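Local coordinates for protein aminoglycoside phosphotransferase (Streptomyces rimosus, PDB 6FUC) that probably transfers phosphate from ATP to the 3''-hydroxyl of streptomycin, which would inactivate the antibiotic, at residues E54-R59 with A83-S88; D58-L63 with P69-L74; S64-P69 with H118-E123; A111-R116 with A205-L210; T128-E133 with A177-Q182. All coordinates share one frame; numbering follows the deposited sequence. Where two conformers were deposited one is given.

Interactions 1 and 2 share helix 50-63 and set it against neighbouring strands of one antiparallel sheet, 82-88 and 73-79. Both rest on aliphatic side chains, but interaction 1 is buried, whereas interaction 2 is partly buried and adds a water bridge. Interaction 3 joins the loop after that helix to the loop after helix 100-117 through one leucine and is also partly buried. Interaction 4, again buried, packs helix 100-117 on a phenylalanine of strand 204-207, whose backbone N meets P69 O of the loop that interactions 2 and 3 share. Interaction 5, about 17 Å from the chain centre yet buried, is the polar one: a carboxylate receives a helix-start N-H.

Interaction 1 of 5, residues E54-R59 with A83-S88; sequences EAERDR and AGLLTS
R57 and L85 make the closest backbone approach, CA to CA 6.7 Å, where helix 50-63 lies over strand 82-88. L85 carries the strand's side of the contact. Its CG stands anti to the backbone N (chi1 171°), and the two methyls divide between successive helix residues: CD1 rests on the root of R57, 3.8 Å from CB, while CD2 lies 3.9 Å from E56 CG and 3.7 Å from R57 N. The polar ends leave in different directions. E56 runs out extended, and its OE1 forms a salt bridge with K43 of strand 40-45, consistent with the lysine-glutamate pair of the protein-kinase fold, in which helix 50-63 would be the C helix. R57 bends at chi3 (70°) and holds D58 side-on, NE and NH2 both reaching OD1 at 3.0 and 2.8 Å, in the guanidinium plane. E54 CG covers one face of that group, and W76 adds a cation-pi contact. Between the segments, then, the leucine meets aliphatic side-chain carbons and the backbone at R57 N; dispersion and burial join helix to strand, while a salt bridge to K43 and the two N-H bonds to D58 engage the charged ends.

Interaction 2 of 5, residues D58-L63 with P69-L74; sequences DRVSWL and PGPRVL
V60 meets P71 and V73 through its CG1 methyl, the centre of the apolar part of this contact. With CG1 anti to the backbone N (chi1 174°), the methyl projects from the helix into the angle between the two partners. It lies 3.6 Å from V73 CG2 and 4.2 Å from P71 CB, and it also touches the backbone, 3.4 Å from P71 O. The same V73 methyl reaches along the helix to the backbone of S61, 3.9 Å from N, so one branch of V73 serves two consecutive helix residues. L85 of the adjacent strand packs on V73 as well, and T87 and L210 flank P71. This is the loop of a kinase-like N-terminal lobe in which the chain leaves the end of helix 50-63, the probable C-helix equivalent, and doubles back to begin strand 73-79 of the antiparallel sheet. The polar part runs through one water, which donates to V60 O at 2.9 Å and to P71 O at 2.8 Å, bridging two carbonyls that cannot bond to each other. On the sheet side the L74 backbone pairs with L86, and R72 N also bonds to the S88 hydroxyl, OG.

Interaction 3 of 5, residues S64-P69 with H118-E123; sequences STQDIP and HELPPE
The flat carboxamide of Q66 turns its OE1 to L120, 3.7 Å from CD2, which lies beyond the oxygen and near the amide plane, while its NE2 points back along its own loop to T65 OG1. That second bond is 3.0 Å long and nearly straight (167°), with the hydroxyl oxygen close to the amide plane; since T65 OG1 is also hydrogen-bonded to W62 O, the amide is tied to the end of helix 50-63. In this kinase-like fold the loop after helix 50-63 of the N-terminal lobe here meets the loop after helix 100-117. L120 is the side chain by which the second loop reaches the first. One methyl, CD1, lies 4.0 Å from Q66 CB and also packs on W62; CD2 also approaches Q66 O at 3.8 Å. The bend of Q66 at chi2 (-64°) swings the amide round so that its oxygen end, not a face, meets the leucine. V185 of strand 184-186 touches L120 too, so the leucine sits between the C-terminal lobe and the loop after helix 50-63. I68 meets the same CD1 methyl, its side chain sliding past that of L120 in the opposite direction, with I68 CG1 4.1 Å from L120 CD1.

Interaction 4 of 5, residues A111-R116 with A205-L210; sequences ADAVRR and AGFIDL
F207 is the residue of 205-210 that touches the helix, meeting A113 and V114. Ahead of it, A205 and G206 form a classic beta bulge, both facing I196 of the neighbouring strand. F207 then sends its ring to helix 100-117, its CG anti to the carbonyl carbon (chi1 -61°). The far corner, CZ, makes nearly all the contact: it lies 4.0 Å from A113 CB, 4.0 Å from A113 O and 4.1 Å from V114 CG2. The valine methyl and the carbonyl oxygen both sit at the ring edge, near its plane, so the phenyl group pushes rim first against the helix; the V114 side chain crosses it at about a right angle. Y251 of helix 243-251 also packs on V114. The backbone of F207 is held as well, through a hydrogen bond with P69 of the loop after helix 50-63. Past the ring the strand ends. I208 O is bonded to H187 NE2, the D209 side chain touches N194, and L210 packs on H187. D209 and L210 would match the first two residues of the protein-kinase DFG motif, with I208 just before it, and H187 and N194 fit the HGD-x4-N pattern of the catalytic loop in aminoglycoside phosphotransferases; the phenylalanine thus packs the strand leading into the probable active site against the long helix of the C-terminal lobe.

Interaction 5 of 5, residues T128-E133 with A177-Q182; sequences TRELGE and AQEAAQ
L131 N donates to E179 OE2 at 2.8 Å, the one hydrogen bond between the two segments and a moderately bent one (144°) to the syn lone pair. It joins the start of helix 131-143 to the end of helix 172-181 in the helical C-terminal lobe. E130 is the N-cap residue, and L131 opens the first turn, whose N-H groups lack acceptors within the helix; the carboxylate of a second helix serves one of them. E179 gets there with CG anti to its backbone N (chi1 173°) and an extended chain that spans the space between the helices. Its OE2 also nestles against the chain just before the bond, 3.3 Å from E130 CA and 3.4 Å from E130 CB. The E130 and E179 side chains cross at about a right angle, with their carboxylate planes 39° apart, and E130 OE2 stays 4.9 Å from E179 OE1. Their like charges are probably eased by separate partners: E130 OE2 has a salt bridge with R215, while the helix start would stabilise a negative E179. The L131 side chain packs on F262, Y263 and L266 of helix 257-266 and on R175 and L176. Its CB flanks the carboxylate, 3.6 Å from E179 OE2.

Interaction 1 of 5, residues E54-R59 with A83-S88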
# COMPACT_ATOMS: atom_id res chain seq x y z
N GLU A 54 0.75 15.41 -1.71
CA GLU A 54 -0.44 16.09 -1.24
C GLU A 54 -1.65 15.13 -1.26
O GLU A 54 -2.49 15.16 -0.37
CB GLU A 54 -0.74 17.31 -2.07
CG GLU A 54 -1.69 18.26 -1.40
CD GLU A 54 -1.83 19.55 -2.17
OE1 GLU A 54 -0.85 20.03 -2.84
OE2 GLU A 54 -2.91 20.15 -2.12
N ALA A 55 -1.71 14.34 -2.32
CA ALA A 55 -2.74 13.28 -2.43
C ALA A 55 -2.72 12.30 -1.25
O ALA A 55 -3.77 11.93 -0.72
CB ALA A 55 -2.59 12.52 -3.77
N GLU A 56 -1.51 11.92 -0.84
CA GLU A 56 -1.35 11.06 0.32
C GLU A 56 -1.79 11.78 1.59
O GLU A 56 -2.49 11.19 2.42
CB GLU A 56 0.11 10.57 0.40
CG GLU A 56 0.32 9.69 1.61
CD GLU A 56 1.65 8.95 1.61
OE1 GLU A 56 2.27 8.82 0.52
OE2 GLU A 56 2.00 8.43 2.70
N ARG A 57 -1.36 13.03 1.77
CA ARG A 57 -1.78 13.81 2.91
C ARG A 57 -3.28 13.77 3.06
O ARG A 57 -3.83 13.57 4.14
CB ARG A 57 -1.26 15.26 2.74
CG ARG A 57 -1.70 16.16 3.86
CD ARG A 57 -1.60 17.63 3.53
NE ARG A 57 -2.62 17.95 2.54
CZ ARG A 57 -2.78 19.11 2.01
NH1 ARG A 57 -1.82 20.02 2.18
NH2 ARG A 57 -3.80 19.31 1.16
N ASP A 58 -3.96 14.08 1.94
CA ASP A 58 -5.41 14.14 1.96
C ASP A 58 -6.07 12.81 2.32
O ASP A 58 -7.08 12.78 3.03
CB ASP A 58 -5.92 14.67 0.62
CG ASP A 58 -5.52 16.09 0.31
OD1 ASP A 58 -5.12 16.86 1.23
OD2 ASP A 58 -5.65 16.47 -0.88
N ARG A 59 -5.48 11.72 1.83
CA ARG A 59 -5.98 10.38 2.16
C ARG A 59 -5.83 10.09 3.65
O ARG A 59 -6.75 9.57 4.29
CB ARG A 59 -5.27 9.37 1.31
CG ARG A 59 -5.82 9.36 -0.12
CD ARG A 59 -4.83 8.75 -1.10
NE ARG A 59 -5.43 8.46 -2.40
CZ ARG A 59 -5.61 9.40 -3.30
NH1 ARG A 59 -5.27 10.67 -3.10
NH2 ARG A 59 -6.25 9.08 -4.44
N ALA A 83 8.42 18.80 -0.89
CA ALA A 83 7.43 18.82 0.20
C ALA A 83 7.74 17.69 1.17
O ALA A 83 8.36 16.66 0.82
CB ALA A 83 5.99 18.71 -0.30
N GLY A 84 7.29 17.91 2.40
CA GLY A 84 7.37 16.92 3.48
C GLY A 84 6.06 16.76 4.15
O GLY A 84 5.38 17.73 4.49
N LEU A 85 5.69 15.49 4.37
CA LEU A 85 4.47 15.10 5.04
C LEU A 85 4.85 14.41 6.34
O LEU A 85 5.45 13.33 6.30
CB LEU A 85 3.66 14.16 4.14
CG LEU A 85 2.47 13.49 4.73
CD1 LEU A 85 1.49 14.49 5.29
CD2 LEU A 85 1.80 12.55 3.73
N LEU A 86 4.53 15.04 7.46
CA LEU A 86 4.89 14.50 8.78
C LEU A 86 3.66 13.83 9.37
O LEU A 86 2.58 14.43 9.40
CB LEU A 86 5.40 15.62 9.71
CG LEU A 86 6.75 16.21 9.43
CD1 LEU A 86 6.85 16.95 8.13
CD2 LEU A 86 7.17 17.12 10.56
N THR A 87 3.80 12.56 9.83
CA THR A 87 2.72 11.81 10.38
C THR A 87 3.11 11.13 11.69
O THR A 87 4.28 10.90 11.97
CB THR A 87 2.23 10.74 9.36
OG1 THR A 87 3.35 9.93 8.95
CG2 THR A 87 1.54 11.36 8.12
N SER A 88 2.09 10.80 12.47
CA SER A 88 2.31 10.03 13.70
C SER A 88 2.66 8.56 13.32
O SER A 88 2.09 7.96 12.43
CB SER A 88 1.12 10.12 14.61
OG SER A 88 -0.04 9.62 13.96

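Interaction 2 of 5, residues D58-L63 with P69-L74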
# COMPACT_ATOMS: atom_id res chain seq x y z
N ASP A 58 -3.96 14.08 1.94
CA ASP A 58 -5.41 14.14 1.96
C ASP A 58 -6.07 12.81 2.32
O ASP A 58 -7.08 12.78 3.03
CB ASP A 58 -5.92 14.67 0.62
CG ASP A 58 -5.52 16.09 0.31
OD1 ASP A 58 -5.12 16.86 1.23
OD2 ASP A 58 -5.65 16.47 -0.88
N ARG A 59 -5.48 11.72 1.83
CA ARG A 59 -5.98 10.38 2.16
C ARG A 59 -5.83 10.09 3.65
O ARG A 59 -6.75 9.57 4.29
CB ARG A 59 -5.27 9.37 1.31
CG ARG A 59 -5.82 9.36 -0.12
CD ARG A 59 -4.83 8.75 -1.10
NE ARG A 59 -5.43 8.46 -2.40
CZ ARG A 59 -5.61 9.40 -3.30
NH1 ARG A 59 -5.27 10.67 -3.10
NH2 ARG A 59 -6.25 9.08 -4.44
N VAL A 60 -4.67 10.41 4.22
CA VAL A 60 -4.44 10.13 5.65
C VAL A 60 -5.42 10.96 6.48
O VAL A 60 -6.08 10.46 7.41
CB VAL A 60 -2.99 10.48 6.04
CG1 VAL A 60 -2.78 10.34 7.53
CG2 VAL A 60 -1.98 9.62 5.26
N SER A 61 -5.50 12.29 6.15
CA SER A 61 -6.40 13.12 6.91
C SER A 61 -7.85 12.71 6.79
O SER A 61 -8.60 12.70 7.76
CB SER A 61 -6.19 14.55 6.48
OG SER A 61 -7.05 15.32 6.93
N TRP A 62 -8.30 12.35 5.59
CA TRP A 62 -9.67 11.89 5.42
C TRP A 62 -9.91 10.60 6.20
O TRP A 62 -10.95 10.46 6.87
CB TRP A 62 -10.02 11.73 3.95
CG TRP A 62 -11.38 11.22 3.72
CD1 TRP A 62 -12.55 11.92 3.76
CD2 TRP A 62 -11.78 9.85 3.47
NE1 TRP A 62 -13.61 11.11 3.52
CE2 TRP A 62 -13.18 9.83 3.31
CE3 TRP A 62 -11.07 8.67 3.30
CZ2 TRP A 62 -13.86 8.66 3.01
CZ3 TRP A 62 -11.77 7.49 3.03
CH2 TRP A 62 -13.13 7.53 2.89
N LEU A 63 -8.98 9.66 6.11
CA LEU A 63 -9.21 8.38 6.81
C LEU A 63 -9.33 8.57 8.29
O LEU A 63 -10.06 7.80 8.96
CB LEU A 63 -8.12 7.35 6.47
CG LEU A 63 -8.45 5.92 6.84
CD1 LEU A 63 -9.55 5.34 5.97
CD2 LEU A 63 -7.24 5.05 6.77
N PRO A 69 -8.28 2.65 11.73
CA PRO A 69 -7.06 3.06 12.40
C PRO A 69 -5.90 3.28 11.42
O PRO A 69 -5.62 2.48 10.54
CB PRO A 69 -6.78 1.87 13.33
CG PRO A 69 -7.40 0.68 12.64
CD PRO A 69 -8.65 1.26 12.06
N GLY A 70 -5.21 4.39 11.62
CA GLY A 70 -4.15 4.83 10.72
C GLY A 70 -3.41 6.00 11.36
O GLY A 70 -3.65 6.39 12.48
N PRO A 71 -2.46 6.57 10.63
CA PRO A 71 -1.68 7.70 11.11
C PRO A 71 -2.51 8.96 11.20
O PRO A 71 -3.61 9.05 10.62
CB PRO A 71 -0.58 7.84 10.08
CG PRO A 71 -0.71 6.74 9.13
CD PRO A 71 -2.10 6.22 9.25
N ARG A 72 -1.97 9.96 11.87
CA ARG A 72 -2.51 11.32 11.80
C ARG A 72 -1.47 12.21 11.11
O ARG A 72 -0.27 12.03 11.27
CB ARG A 72 -2.77 11.88 13.20
CG ARG A 72 -3.83 11.06 13.89
CD ARG A 72 -3.99 11.42 15.37
NE ARG A 72 -2.83 11.10 16.21
CZ ARG A 72 -1.96 12.02 16.70
NH1 ARG A 72 -0.98 11.59 17.52
NH2 ARG A 72 -2.01 13.29 16.34
N VAL A 73 -1.99 13.18 10.34
CA VAL A 73 -1.12 14.18 9.76
C VAL A 73 -0.70 15.20 10.83
O VAL A 73 -1.56 15.84 11.42
CB VAL A 73 -1.76 14.90 8.57
CG1 VAL A 73 -0.82 15.96 8.03
CG2 VAL A 73 -2.16 13.90 7.48
N LEU A 74 0.61 15.31 11.04
CA LEU A 74 1.13 16.25 12.04
C LEU A 74 1.56 17.55 11.40
O LEU A 74 1.50 18.58 12.07
CB LEU A 74 2.30 15.59 12.79
CG LEU A 74 1.90 14.32 13.58
CD1 LEU A 74 3.09 13.69 14.23
CD2 LEU A 74 0.83 14.61 14.60
O HOH W 1 -5.31 8.00 8.71

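Interaction 3 of 5, residues S64-P69 with H118-E123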
# COMPACT_ATOMS: atom_id res chain seq x y z
N SER A 64 -8.68 9.59 8.85
CA SER A 64 -8.80 9.88 10.26
C SER A 64 -10.23 10.25 10.66
O SER A 64 -10.50 10.32 11.86
CB SER A 64 -7.86 11.04 10.67
OG SER A 64 -8.32 12.32 10.34
N THR A 65 -11.10 10.54 9.70
CA THR A 65 -12.51 10.87 9.99
C THR A 65 -13.44 9.66 9.78
O THR A 65 -14.66 9.79 9.96
CB THR A 65 -13.01 12.02 9.12
OG1 THR A 65 -13.22 11.60 7.76
CG2 THR A 65 -12.12 13.22 9.14
N GLN A 66 -12.90 8.50 9.42
CA GLN A 66 -13.65 7.34 8.97
C GLN A 66 -13.67 6.17 9.95
O GLN A 66 -14.13 5.09 9.63
CB GLN A 66 -13.19 6.87 7.62
CG GLN A 66 -13.32 7.93 6.54
CD GLN A 66 -14.77 8.30 6.33
OE1 GLN A 66 -15.58 7.42 5.99
NE2 GLN A 66 -15.11 9.56 6.51
N ASP A 67 -13.10 6.39 11.12
CA ASP A 67 -13.03 5.29 12.13
C ASP A 67 -12.30 4.06 11.66
O ASP A 67 -12.73 2.92 11.94
CB ASP A 67 -14.38 4.96 12.74
CG ASP A 67 -14.28 4.22 14.01
OD1 ASP A 67 -13.32 4.35 14.79
OD2 ASP A 67 -15.23 3.49 14.30
N ILE A 68 -11.23 4.25 10.90
CA ILE A 68 -10.33 3.19 10.46
C ILE A 68 -8.97 3.55 11.02
O ILE A 68 -8.50 4.67 10.81
CB ILE A 68 -10.23 3.10 8.93
CG1 ILE A 68 -11.59 2.85 8.28
CG2 ILE A 68 -9.23 2.03 8.52
CD1 ILE A 68 -12.30 1.59 8.67
N PRO A 69 -8.28 2.65 11.73
CA PRO A 69 -7.06 3.06 12.40
C PRO A 69 -5.90 3.28 11.42
O PRO A 69 -5.62 2.48 10.54
CB PRO A 69 -6.78 1.87 13.33
CG PRO A 69 -7.40 0.68 12.64
CD PRO A 69 -8.65 1.26 12.06
N HIS A 118 -13.09 -1.93 3.84
CA HIS A 118 -13.84 -2.24 2.66
C HIS A 118 -15.40 -2.11 2.83
O HIS A 118 -16.18 -2.47 1.93
CB HIS A 118 -13.54 -3.63 2.16
CG HIS A 118 -12.16 -3.81 1.59
ND1 HIS A 118 -11.81 -4.97 0.95
CD2 HIS A 118 -11.09 -2.99 1.51
CE1 HIS A 118 -10.57 -4.87 0.52
NE2 HIS A 118 -10.09 -3.67 0.87
N GLU A 119 -15.85 -1.72 3.95
CA GLU A 119 -17.24 -1.40 4.16
C GLU A 119 -17.50 0.07 4.19
O GLU A 119 -18.68 0.45 4.19
CB GLU A 119 -17.76 -2.10 5.44
CG GLU A 119 -17.97 -3.58 5.13
CD GLU A 119 -18.44 -4.38 6.32
OE1 GLU A 119 -18.50 -3.87 7.43
OE2 GLU A 119 -18.72 -5.57 6.16
N LEU A 120 -16.49 0.93 4.11
CA LEU A 120 -16.78 2.36 3.92
C LEU A 120 -17.57 2.53 2.63
O LEU A 120 -17.30 1.86 1.65
CB LEU A 120 -15.49 3.16 3.83
CG LEU A 120 -14.65 3.22 5.12
CD1 LEU A 120 -13.43 4.05 4.86
CD2 LEU A 120 -15.46 3.74 6.29
N PRO A 121 -18.58 3.40 2.58
CA PRO A 121 -19.39 3.51 1.36
C PRO A 121 -18.61 4.08 0.19
O PRO A 121 -18.14 5.20 0.26
CB PRO A 121 -20.55 4.44 1.79
CG PRO A 121 -20.03 5.13 2.99
CD PRO A 121 -19.08 4.23 3.66
N PRO A 122 -18.41 3.31 -0.86
CA PRO A 122 -17.40 3.76 -1.83
C PRO A 122 -17.76 5.01 -2.56
O PRO A 122 -16.88 5.79 -2.96
CB PRO A 122 -17.21 2.54 -2.75
CG PRO A 122 -18.32 1.72 -2.53
CD PRO A 122 -18.87 1.94 -1.16
N GLU A 123 -19.06 5.22 -2.78
CA GLU A 123 -19.51 6.43 -3.50
C GLU A 123 -19.26 7.71 -2.67
O GLU A 123 -19.28 8.79 -3.26
CB GLU A 123 -20.98 6.33 -3.87
CG GLU A 123 -22.00 6.50 -2.78
CD GLU A 123 -22.12 5.41 -1.72
OE1 GLU A 123 -21.44 4.34 -1.77
OE2 GLU A 123 -23.01 5.63 -0.85

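Interaction 4 of 5, residues A111-R116 with A205-L210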
# COMPACT_ATOMS: atom_id res chain seq x y z
N ALA A 111 -8.41 -9.93 8.51
CA ALA A 111 -9.59 -10.04 7.71
C ALA A 111 -10.64 -9.08 8.22
O ALA A 111 -11.34 -8.38 7.42
CB ALA A 111 -10.11 -11.47 7.70
N ASP A 112 -10.80 -9.02 9.51
CA ASP A 112 -11.84 -8.16 10.07
C ASP A 112 -11.52 -6.65 9.86
O ASP A 112 -12.43 -5.87 9.55
CB ASP A 112 -12.02 -8.39 11.60
CG ASP A 112 -12.51 -9.76 11.97
OD1 ASP A 112 -13.05 -10.49 11.12
OD2 ASP A 112 -12.38 -10.11 13.18
N ALA A 113 -10.28 -6.28 10.04
CA ALA A 113 -9.90 -4.87 9.89
C ALA A 113 -10.01 -4.41 8.40
O ALA A 113 -10.41 -3.29 8.13
CB ALA A 113 -8.49 -4.63 10.39
N VAL A 114 -9.61 -5.29 7.51
CA VAL A 114 -9.72 -5.02 6.06
C VAL A 114 -11.19 -4.95 5.67
O VAL A 114 -11.59 -4.07 4.91
CB VAL A 114 -8.89 -6.01 5.28
CG1 VAL A 114 -9.12 -5.82 3.77
CG2 VAL A 114 -7.45 -5.86 5.61
N ARG A 115 -12.01 -5.85 6.20
CA ARG A 115 -13.43 -5.82 5.91
C ARG A 115 -14.00 -4.47 6.34
O ARG A 115 -14.84 -3.86 5.62
CB ARG A 115 -14.15 -6.98 6.60
CG ARG A 115 -15.64 -6.91 6.36
CD ARG A 115 -16.44 -7.98 7.01
NE ARG A 115 -16.22 -8.20 8.43
CZ ARG A 115 -16.53 -7.39 9.45
NH1 ARG A 115 -17.09 -6.18 9.28
NH2 ARG A 115 -16.27 -7.80 10.68
N ARG A 116 -13.64 -3.99 7.52
CA ARG A 116 -14.17 -2.70 7.97
C ARG A 116 -13.79 -1.58 7.01
O ARG A 116 -14.63 -0.74 6.65
CB ARG A 116 -13.71 -2.37 9.39
CG ARG A 116 -14.33 -3.27 10.42
CD ARG A 116 -13.81 -2.86 11.83
NE ARG A 116 -14.34 -1.51 12.24
CZ ARG A 116 -13.74 -0.30 12.20
NH1 ARG A 116 -12.46 -0.07 11.79
NH2 ARG A 116 -14.50 0.71 12.56
N ALA A 205 -3.19 -2.88 14.71
CA ALA A 205 -3.02 -1.56 15.29
C ALA A 205 -3.40 -0.46 14.32
O ALA A 205 -3.96 0.58 14.74
CB ALA A 205 -1.58 -1.34 15.76
N GLY A 206 -3.10 -0.62 13.05
CA GLY A 206 -3.51 0.37 12.05
C GLY A 206 -2.86 0.07 10.74
O GLY A 206 -2.05 -0.84 10.62
N PHE A 207 -3.24 0.86 9.75
CA PHE A 207 -2.68 0.80 8.41
C PHE A 207 -1.75 2.00 8.18
O PHE A 207 -2.02 3.07 8.72
CB PHE A 207 -3.80 0.85 7.38
CG PHE A 207 -4.77 -0.29 7.49
CD1 PHE A 207 -4.46 -1.53 7.02
CD2 PHE A 207 -6.00 -0.13 8.10
CE1 PHE A 207 -5.35 -2.60 7.12
CE2 PHE A 207 -6.90 -1.20 8.21
CZ PHE A 207 -6.55 -2.41 7.68
N ILE A 208 -0.72 1.81 7.37
CA ILE A 208 0.16 2.89 6.98
C ILE A 208 0.31 2.93 5.45
O ILE A 208 -0.20 2.05 4.76
CB ILE A 208 1.53 2.78 7.68
CG1 ILE A 208 2.29 1.51 7.25
CG2 ILE A 208 1.40 2.89 9.18
CD1 ILE A 208 3.77 1.55 7.54
N ASP A 209 1.00 3.94 4.96
CA ASP A 209 1.35 4.05 3.54
C ASP A 209 0.10 4.03 2.66
O ASP A 209 -0.10 3.20 1.77
CB ASP A 209 2.44 3.07 3.14
CG ASP A 209 3.80 3.49 3.79
OD1 ASP A 209 3.97 4.62 4.29
OD2 ASP A 209 4.71 2.64 3.85
N LEU A 210 -0.73 5.06 2.93
CA LEU A 210 -2.08 5.20 2.38
C LEU A 210 -2.19 6.02 1.13
O LEU A 210 -3.27 6.43 0.73
CB LEU A 210 -2.98 5.77 3.49
CG LEU A 210 -3.19 4.89 4.69
CD1 LEU A 210 -3.61 5.65 5.91
CD2 LEU A 210 -4.19 3.82 4.39

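Interaction 5 of 5, residues T128-E133 with A177-Q182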
# COMPACT_ATOMS: atom_id res chain seq x y z
N THR A 128 -10.04 7.74 -5.62
CA THR A 128 -10.13 6.56 -6.46
C THR A 128 -8.75 6.00 -6.77
O THR A 128 -7.78 6.74 -6.91
CB THR A 128 -10.87 6.87 -7.75
OG1 THR A 128 -10.08 7.75 -8.58
CG2 THR A 128 -12.26 7.36 -7.52
N ARG A 129 -8.70 4.69 -6.95
CA ARG A 129 -7.52 4.02 -7.57
C ARG A 129 -8.08 2.93 -8.49
O ARG A 129 -7.70 1.78 -8.46
CB ARG A 129 -6.52 3.47 -6.56
CG ARG A 129 -7.03 2.46 -5.59
CD ARG A 129 -6.05 1.35 -5.36
NE ARG A 129 -5.90 0.58 -6.62
CZ ARG A 129 -5.00 -0.37 -6.83
NH1 ARG A 129 -4.04 -0.70 -5.97
NH2 ARG A 129 -5.12 -1.09 -7.94
N GLU A 130 -9.04 3.33 -9.33
CA GLU A 130 -9.77 2.43 -10.15
C GLU A 130 -8.91 1.96 -11.33
O GLU A 130 -7.85 2.54 -11.62
CB GLU A 130 -11.12 3.02 -10.59
CG GLU A 130 -12.12 3.10 -9.46
CD GLU A 130 -13.21 4.08 -9.65
OE1 GLU A 130 -13.03 5.07 -10.46
OE2 GLU A 130 -14.26 3.95 -8.98
N LEU A 131 -9.40 0.91 -12.00
CA LEU A 131 -8.53 0.23 -12.93
C LEU A 131 -8.13 1.13 -14.08
O LEU A 131 -7.03 0.99 -14.61
CB LEU A 131 -9.26 -1.03 -13.40
CG LEU A 131 -8.49 -1.88 -14.39
CD1 LEU A 131 -7.11 -2.24 -13.91
CD2 LEU A 131 -9.31 -3.10 -14.67
N GLY A 132 -9.01 1.99 -14.56
CA GLY A 132 -8.60 2.83 -15.68
C GLY A 132 -7.42 3.70 -15.36
O GLY A 132 -6.49 3.88 -16.17
N GLU A 133 -7.39 4.27 -14.14
CA GLU A 133 -6.23 5.03 -13.69
C GLU A 133 -4.98 4.17 -13.53
O GLU A 133 -3.88 4.56 -13.91
CB GLU A 133 -6.52 5.69 -12.34
CG GLU A 133 -5.29 6.38 -11.70
CD GLU A 133 -5.60 7.11 -10.43
OE1 GLU A 133 -6.78 7.24 -10.05
OE2 GLU A 133 -4.61 7.68 -9.90
N ALA A 177 -15.79 -4.40 -15.49
CA ALA A 177 -17.13 -4.80 -15.13
C ALA A 177 -17.17 -5.40 -13.73
O ALA A 177 -18.12 -5.13 -12.96
CB ALA A 177 -17.66 -5.76 -16.17
N GLN A 178 -16.16 -6.20 -13.41
CA GLN A 178 -16.10 -6.79 -12.03
C GLN A 178 -15.92 -5.70 -10.98
O GLN A 178 -16.51 -5.75 -9.91
CB GLN A 178 -15.02 -7.85 -11.96
CG GLN A 178 -15.37 -9.07 -12.80
CD GLN A 178 -14.21 -10.02 -12.90
OE1 GLN A 178 -13.10 -9.62 -13.19
NE2 GLN A 178 -14.49 -11.27 -12.76
N GLU A 179 -15.05 -4.73 -11.28
CA GLU A 179 -14.81 -3.61 -10.37
C GLU A 179 -16.12 -2.84 -10.18
O GLU A 179 -16.44 -2.51 -9.04
CB GLU A 179 -13.77 -2.67 -11.01
CG GLU A 179 -13.57 -1.37 -10.23
CD GLU A 179 -12.65 -0.43 -11.02
OE1 GLU A 179 -13.11 0.20 -11.99
OE2 GLU A 179 -11.50 -0.33 -10.68
N ALA A 180 -16.86 -2.56 -11.23
CA ALA A 180 -18.11 -1.80 -11.07
C ALA A 180 -19.09 -2.55 -10.18
O ALA A 180 -19.78 -1.92 -9.37
CB ALA A 180 -18.74 -1.53 -12.43
N ALA A 181 -19.15 -3.88 -10.32
CA ALA A 181 -20.04 -4.67 -9.54
C ALA A 181 -19.64 -4.81 -8.10
O ALA A 181 -20.53 -4.96 -7.24
CB ALA A 181 -20.13 -6.04 -10.19
N GLN A 182 -18.37 -4.76 -7.80
CA GLN A 182 -17.90 -5.00 -6.44
C GLN A 182 -16.73 -3.96 -6.32
O GLN A 182 -15.61 -4.19 -6.71
CB GLN A 182 -17.32 -6.41 -6.25
CG GLN A 182 -18.28 -7.61 -6.46
CD GLN A 182 -17.66 -9.01 -6.76
OE1 GLN A 182 -16.54 -9.23 -6.67
NE2 GLN A 182 -18.52 -9.93 -7.15